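Local coordinates for protein ninB (Enterobacteria phage lambda, PDB 1PC6) that probably helps initiate phage genetic recombination, with functional similarities to the Escherichia coli RecFOR proteins, at residues Leu49-Trp62 / Leu67-Ala79. Sequence-based numbering, arbitrary orientation.
Sequences LWACLGDVSRQVEW and LDAESWKCVFTAA. With BME (beta-mercaptoethanol), chain C.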
loop_
_atom_site.group_PDB
_atom_site.type_symbol
_atom_site.label_atom_id
_atom_site.label_comp_id
_atom_site.label_asym_id
_atom_site.label_seq_id
_atom_site.Cartn_x
_atom_site.Cartn_y
_atom_site.Cartn_z
ATOM N N LEU A 49 -7.679 11.120 -0.324
ATOM C CA LEU A 49 -6.865 10.927 -1.528
ATOM C C LEU A 49 -7.541 9.995 -2.523
ATOM O O LEU A 49 -7.671 10.309 -3.702
ATOM C CB LEU A 49 -5.500 10.327 -1.182
ATOM C CG LEU A 49 -4.731 9.703 -2.365
ATOM C CD1 LEU A 49 -3.834 10.736 -3.040
ATOM C CD2 LEU A 49 -3.883 8.550 -1.864
ATOM N N TRP A 50 -7.967 8.835 -2.047
ATOM C CA TRP A 50 -8.597 7.878 -2.931
ATOM C C TRP A 50 -9.976 8.248 -3.402
ATOM O O TRP A 50 -10.449 7.717 -4.393
ATOM C CB TRP A 50 -8.607 6.498 -2.287
ATOM C CG TRP A 50 -7.244 5.928 -2.264
ATOM C CD1 TRP A 50 -6.375 5.932 -1.223
ATOM C CD2 TRP A 50 -6.530 5.399 -3.384
ATOM N NE1 TRP A 50 -5.156 5.448 -1.622
ATOM C CE2 TRP A 50 -5.225 5.114 -2.948
ATOM C CE3 TRP A 50 -6.867 5.147 -4.717
ATOM C CZ2 TRP A 50 -4.251 4.587 -3.796
ATOM C CZ3 TRP A 50 -5.903 4.627 -5.558
ATOM C CH2 TRP A 50 -4.607 4.351 -5.095
ATOM N N ALA A 51 -10.633 9.152 -2.696
ATOM C CA ALA A 51 -11.956 9.578 -3.120
ATOM C C ALA A 51 -11.748 10.559 -4.272
ATOM O O ALA A 51 -12.550 10.611 -5.202
ATOM C CB ALA A 51 -12.689 10.247 -1.975
ATOM N N CYS A 52 -10.659 11.327 -4.197
ATOM C CA CYS A 52 -10.303 12.298 -5.232
ATOM C C CYS A 52 -9.925 11.562 -6.487
ATOM O O CYS A 52 -10.519 11.763 -7.546
ATOM C CB CYS A 52 -9.100 13.128 -4.812
ATOM S SG CYS A 52 -9.415 14.132 -3.400
ATOM N N LEU A 53 -8.906 10.721 -6.352
ATOM C CA LEU A 53 -8.428 9.923 -7.459
ATOM C C LEU A 53 -9.619 9.223 -8.105
ATOM O O LEU A 53 -9.744 9.212 -9.325
ATOM C CB LEU A 53 -7.401 8.901 -6.960
ATOM C CG LEU A 53 -6.183 9.527 -6.276
ATOM C CD1 LEU A 53 -5.172 8.455 -5.924
ATOM C CD2 LEU A 53 -5.550 10.549 -7.194
ATOM N N GLY A 54 -10.509 8.669 -7.285
ATOM C CA GLY A 54 -11.672 7.979 -7.813
ATOM C C GLY A 54 -12.561 8.894 -8.629
ATOM O O GLY A 54 -12.997 8.530 -9.720
ATOM N N ASP A 55 -12.820 10.085 -8.100
ATOM C CA ASP A 55 -13.663 11.071 -8.767
ATOM C C ASP A 55 -13.065 11.462 -10.096
ATOM O O ASP A 55 -13.747 11.445 -11.119
ATOM C CB ASP A 55 -13.818 12.324 -7.901
ATOM C CG ASP A 55 -14.706 12.093 -6.697
ATOM O OD1 ASP A 55 -14.604 12.867 -5.714
ATOM O OD2 ASP A 55 -15.509 11.139 -6.744
ATOM N N VAL A 56 -11.794 11.832 -10.079
ATOM C CA VAL A 56 -11.124 12.217 -11.307
ATOM C C VAL A 56 -11.186 11.046 -12.264
ATOM O O VAL A 56 -11.402 11.210 -13.457
ATOM C CB VAL A 56 -9.655 12.562 -11.049
ATOM C CG1 VAL A 56 -8.922 12.724 -12.370
ATOM C CG2 VAL A 56 -9.563 13.830 -10.228
ATOM N N SER A 57 -11.001 9.857 -11.712
ATOM C CA SER A 57 -11.021 8.628 -12.478
ATOM C C SER A 57 -12.310 8.537 -13.246
ATOM O O SER A 57 -12.323 8.327 -14.455
ATOM C CB SER A 57 -10.916 7.435 -11.534
ATOM O OG SER A 57 -10.983 6.208 -12.237
ATOM N N ARG A 58 -13.400 8.692 -12.516
ATOM C CA ARG A 58 -14.731 8.619 -13.094
ATOM C C ARG A 58 -15.098 9.784 -14.002
ATOM O O ARG A 58 -15.765 9.603 -15.020
ATOM C CB ARG A 58 -15.782 8.551 -11.978
ATOM C CG ARG A 58 -16.022 7.179 -11.370
ATOM C CD ARG A 58 -17.153 7.235 -10.350
ATOM N NE ARG A 58 -16.779 8.014 -9.167
ATOM C CZ ARG A 58 -15.898 7.613 -8.249
ATOM N NH1 ARG A 58 -15.299 6.432 -8.371
ATOM N NH2 ARG A 58 -15.603 8.395 -7.214
ATOM N N GLN A 59 -14.655 10.980 -13.645
ATOM C CA GLN A 59 -15.054 12.152 -14.403
ATOM C C GLN A 59 -14.202 12.687 -15.532
ATOM O O GLN A 59 -14.741 13.153 -16.523
ATOM C CB GLN A 59 -15.368 13.280 -13.417
ATOM C CG GLN A 59 -16.439 12.881 -12.417
ATOM C CD GLN A 59 -16.746 13.960 -11.409
ATOM O OE1 GLN A 59 -17.002 15.107 -11.772
ATOM N NE2 GLN A 59 -16.739 13.598 -10.131
ATOM N N VAL A 60 -12.888 12.628 -15.424
ATOM C CA VAL A 60 -12.100 13.196 -16.504
ATOM C C VAL A 60 -11.322 12.168 -17.342
ATOM O O VAL A 60 -10.637 11.292 -16.804
ATOM C CB VAL A 60 -11.165 14.298 -15.933
ATOM C CG1 VAL A 60 -11.679 14.738 -14.569
ATOM C CG2 VAL A 60 -9.752 13.811 -15.834
ATOM N N GLU A 61 -11.444 12.249 -18.664
ATOM C CA GLU A 61 -10.712 11.304 -19.487
ATOM C C GLU A 61 -9.399 11.904 -19.949
ATOM O O GLU A 61 -9.350 13.035 -20.430
ATOM C CB GLU A 61 -11.524 10.862 -20.693
ATOM C CG GLU A 61 -11.571 11.845 -21.824
ATOM C CD GLU A 61 -11.441 11.145 -23.160
ATOM O OE1 GLU A 61 -12.174 10.141 -23.380
ATOM O OE2 GLU A 61 -10.605 11.600 -23.981
ATOM N N TRP A 62 -8.337 11.121 -19.791
ATOM C CA TRP A 62 -6.995 11.533 -20.155
ATOM C C TRP A 62 -6.605 11.094 -21.552
ATOM O O TRP A 62 -6.365 9.906 -21.796
ATOM C CB TRP A 62 -5.993 10.945 -19.183
ATOM C CG TRP A 62 -4.687 11.647 -19.175
ATOM C CD1 TRP A 62 -3.452 11.068 -19.216
ATOM C CD2 TRP A 62 -4.465 13.046 -18.963
ATOM N NE1 TRP A 62 -2.472 12.019 -19.026
ATOM C CE2 TRP A 62 -3.069 13.241 -18.869
ATOM C CE3 TRP A 62 -5.307 14.151 -18.836
ATOM C CZ2 TRP A 62 -2.500 14.489 -18.656
ATOM C CZ3 TRP A 62 -4.740 15.394 -18.623
ATOM C CH2 TRP A 62 -3.348 15.551 -18.534
ATOM N N LEU A 67 -8.639 6.358 -16.861
ATOM C CA LEU A 67 -7.668 5.727 -15.992
ATOM C C LEU A 67 -8.270 5.494 -14.626
ATOM O O LEU A 67 -9.124 6.258 -14.177
ATOM C CB LEU A 67 -6.449 6.619 -15.853
ATOM C CG LEU A 67 -5.938 7.158 -17.172
ATOM C CD1 LEU A 67 -4.727 8.025 -16.893
ATOM C CD2 LEU A 67 -5.608 6.006 -18.111
ATOM N N ASP A 68 -7.812 4.439 -13.966
ATOM C CA ASP A 68 -8.299 4.110 -12.638
ATOM C C ASP A 68 -7.547 4.940 -11.619
ATOM O O ASP A 68 -6.561 5.582 -11.953
ATOM C CB ASP A 68 -8.123 2.612 -12.373
ATOM C CG ASP A 68 -6.840 2.063 -12.953
ATOM O OD1 ASP A 68 -5.918 1.764 -12.159
ATOM O OD2 ASP A 68 -6.754 1.938 -14.199
ATOM N N ALA A 69 -8.013 4.937 -10.377
ATOM C CA ALA A 69 -7.371 5.730 -9.333
ATOM C C ALA A 69 -5.871 5.506 -9.210
ATOM O O ALA A 69 -5.111 6.457 -9.042
ATOM C CB ALA A 69 -8.044 5.467 -7.993
ATOM N N GLU A 70 -5.441 4.253 -9.293
ATOM C CA GLU A 70 -4.024 3.941 -9.158
ATOM C C GLU A 70 -3.226 4.622 -10.248
ATOM O O GLU A 70 -2.203 5.251 -9.988
ATOM C CB GLU A 70 -3.794 2.432 -9.228
ATOM C CG GLU A 70 -4.635 1.621 -8.252
ATOM C CD GLU A 70 -3.989 0.294 -7.886
ATOM O OE1 GLU A 70 -2.898 0.331 -7.272
ATOM O OE2 GLU A 70 -4.567 -0.773 -8.209
ATOM N N SER A 71 -3.709 4.485 -11.475
ATOM C CA SER A 71 -3.061 5.082 -12.622
ATOM C C SER A 71 -3.004 6.598 -12.469
ATOM O O SER A 71 -2.010 7.213 -12.845
ATOM C CB SER A 71 -3.811 4.709 -13.906
ATOM O OG SER A 71 -3.868 3.301 -14.098
ATOM N N TRP A 72 -4.057 7.209 -11.926
ATOM C CA TRP A 72 -4.062 8.659 -11.740
ATOM C C TRP A 72 -3.085 9.088 -10.645
ATOM O O TRP A 72 -2.559 10.205 -10.682
ATOM C CB TRP A 72 -5.465 9.178 -11.410
ATOM C CG TRP A 72 -6.305 9.538 -12.613
ATOM C CD1 TRP A 72 -7.392 8.858 -13.090
ATOM C CD2 TRP A 72 -6.129 10.665 -13.483
ATOM N NE1 TRP A 72 -7.901 9.491 -14.197
ATOM C CE2 TRP A 72 -7.145 10.603 -14.459
ATOM C CE3 TRP A 72 -5.213 11.720 -13.533
ATOM C CZ2 TRP A 72 -7.268 11.561 -15.474
ATOM C CZ3 TRP A 72 -5.336 12.670 -14.540
ATOM C CH2 TRP A 72 -6.357 12.584 -15.496
ATOM N N LYS A 73 -2.832 8.216 -9.669
ATOM C CA LYS A 73 -1.896 8.566 -8.605
ATOM C C LYS A 73 -0.521 8.743 -9.243
ATOM O O LYS A 73 0.209 9.677 -8.924
ATOM C CB LYS A 73 -1.863 7.477 -7.527
ATOM C CG LYS A 73 -1.076 7.869 -6.282
ATOM C CD LYS A 73 -1.355 6.932 -5.110
ATOM C CE LYS A 73 -0.677 5.560 -5.228
ATOM N NZ LYS A 73 0.752 5.543 -4.781
ATOM N N CYS A 74 -0.186 7.846 -10.168
ATOM C CA CYS A 74 1.086 7.907 -10.888
ATOM C C CYS A 74 1.260 9.241 -11.608
ATOM O O CYS A 74 2.236 9.960 -11.388
ATOM C CB CYS A 74 1.169 6.783 -11.924
ATOM S SG CYS A 74 1.935 5.277 -11.352
ATOM N N VAL A 75 0.308 9.545 -12.482
ATOM C CA VAL A 75 0.337 10.772 -13.252
ATOM C C VAL A 75 0.521 11.963 -12.325
ATOM O O VAL A 75 1.380 12.820 -12.550
ATOM C CB VAL A 75 -0.971 10.958 -14.050
ATOM C CG1 VAL A 75 -0.859 12.173 -14.955
ATOM C CG2 VAL A 75 -1.273 9.710 -14.860
ATOM N N PHE A 76 -0.286 12.018 -11.276
ATOM C CA PHE A 76 -0.179 13.127 -10.356
ATOM C C PHE A 76 1.162 13.115 -9.658
ATOM O O PHE A 76 1.829 14.136 -9.605
ATOM C CB PHE A 76 -1.327 13.112 -9.347
ATOM C CG PHE A 76 -2.613 13.654 -9.901
ATOM C CD1 PHE A 76 -2.678 14.955 -10.382
ATOM C CD2 PHE A 76 -3.752 12.856 -9.967
ATOM C CE1 PHE A 76 -3.863 15.458 -10.932
ATOM C CE2 PHE A 76 -4.946 13.348 -10.513
ATOM C CZ PHE A 76 -5.000 14.651 -10.998
ATOM N N THR A 77 1.579 11.970 -9.137
ATOM C CA THR A 77 2.868 11.901 -8.464
ATOM C C THR A 77 3.988 12.234 -9.447
ATOM O O THR A 77 4.984 12.856 -9.086
ATOM C CB THR A 77 3.107 10.512 -7.891
ATOM O OG1 THR A 77 2.129 10.242 -6.881
ATOM C CG2 THR A 77 4.490 10.418 -7.287
ATOM N N ALA A 78 3.818 11.823 -10.698
ATOM C CA ALA A 78 4.819 12.084 -11.723
ATOM C C ALA A 78 5.018 13.576 -11.921
ATOM O O ALA A 78 6.104 14.016 -12.275
ATOM C CB ALA A 78 4.403 11.444 -13.032
ATOM N N ALA A 79 3.962 14.348 -11.694
ATOM C CA ALA A 79 4.003 15.805 -11.853
ATOM C C ALA A 79 4.800 16.518 -10.751
ATOM O O ALA A 79 5.199 17.672 -10.907
ATOM C CB ALA A 79 2.576 16.364 -11.910
HETATM C C1 BME C . 2.329 6.931 -7.047
HETATM C C2 BME C . 3.263 7.097 -8.257
HETATM O O1 BME C . 1.127 6.310 -7.456
HETATM S S2 BME C . 3.655 5.476 -8.968
HETATM O O HOH W 1 -10.016 8.654 -16.078
#
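Val56 lowers CG1 onto the indole of Trp72, and the geometry marks a CH-pi contact: the methyl lies 3.6 Å from the centroid of the Trp72 six-membered ring, 16° off its normal. CG1 stands anti to the backbone N, which turns this branch to the indole. On the opposite face Leu67 CD1 sits over the rim, while Trp62 meets the far end obliquely, its plane at 58° to that of Trp72. The ring's rotation is further fixed in its own plane by a water that accepts from Trp72 NE1 (3.0 Å) and Leu67 N and lies within bonding distance of the Ser57 and Val60 carbonyls, to which it can donate. Beside it, Ser57 OG donates to Leu67 O (2.7 Å) on a lone pair. The helices come closest at Leu53 and Ala69 (CA atoms 4.7 Å apart), where Ala69 CB packs against Leu53 CB and the Trp50 ring edge; Phe119 of helix 106-122 also packs on Trp72. Looser is the outer end of the Trp50 ring, where partly exposed Lys73 passes obliquely, CD 4.0 Å from Trp50 CZ2, before its amine bonds Thr101. With the axes of 49-59 and 69-79 8.5 Å apart at 101°, and loop 60-68 folding back over the Trp72 indole, these consecutive helices form an orthogonal helix pair.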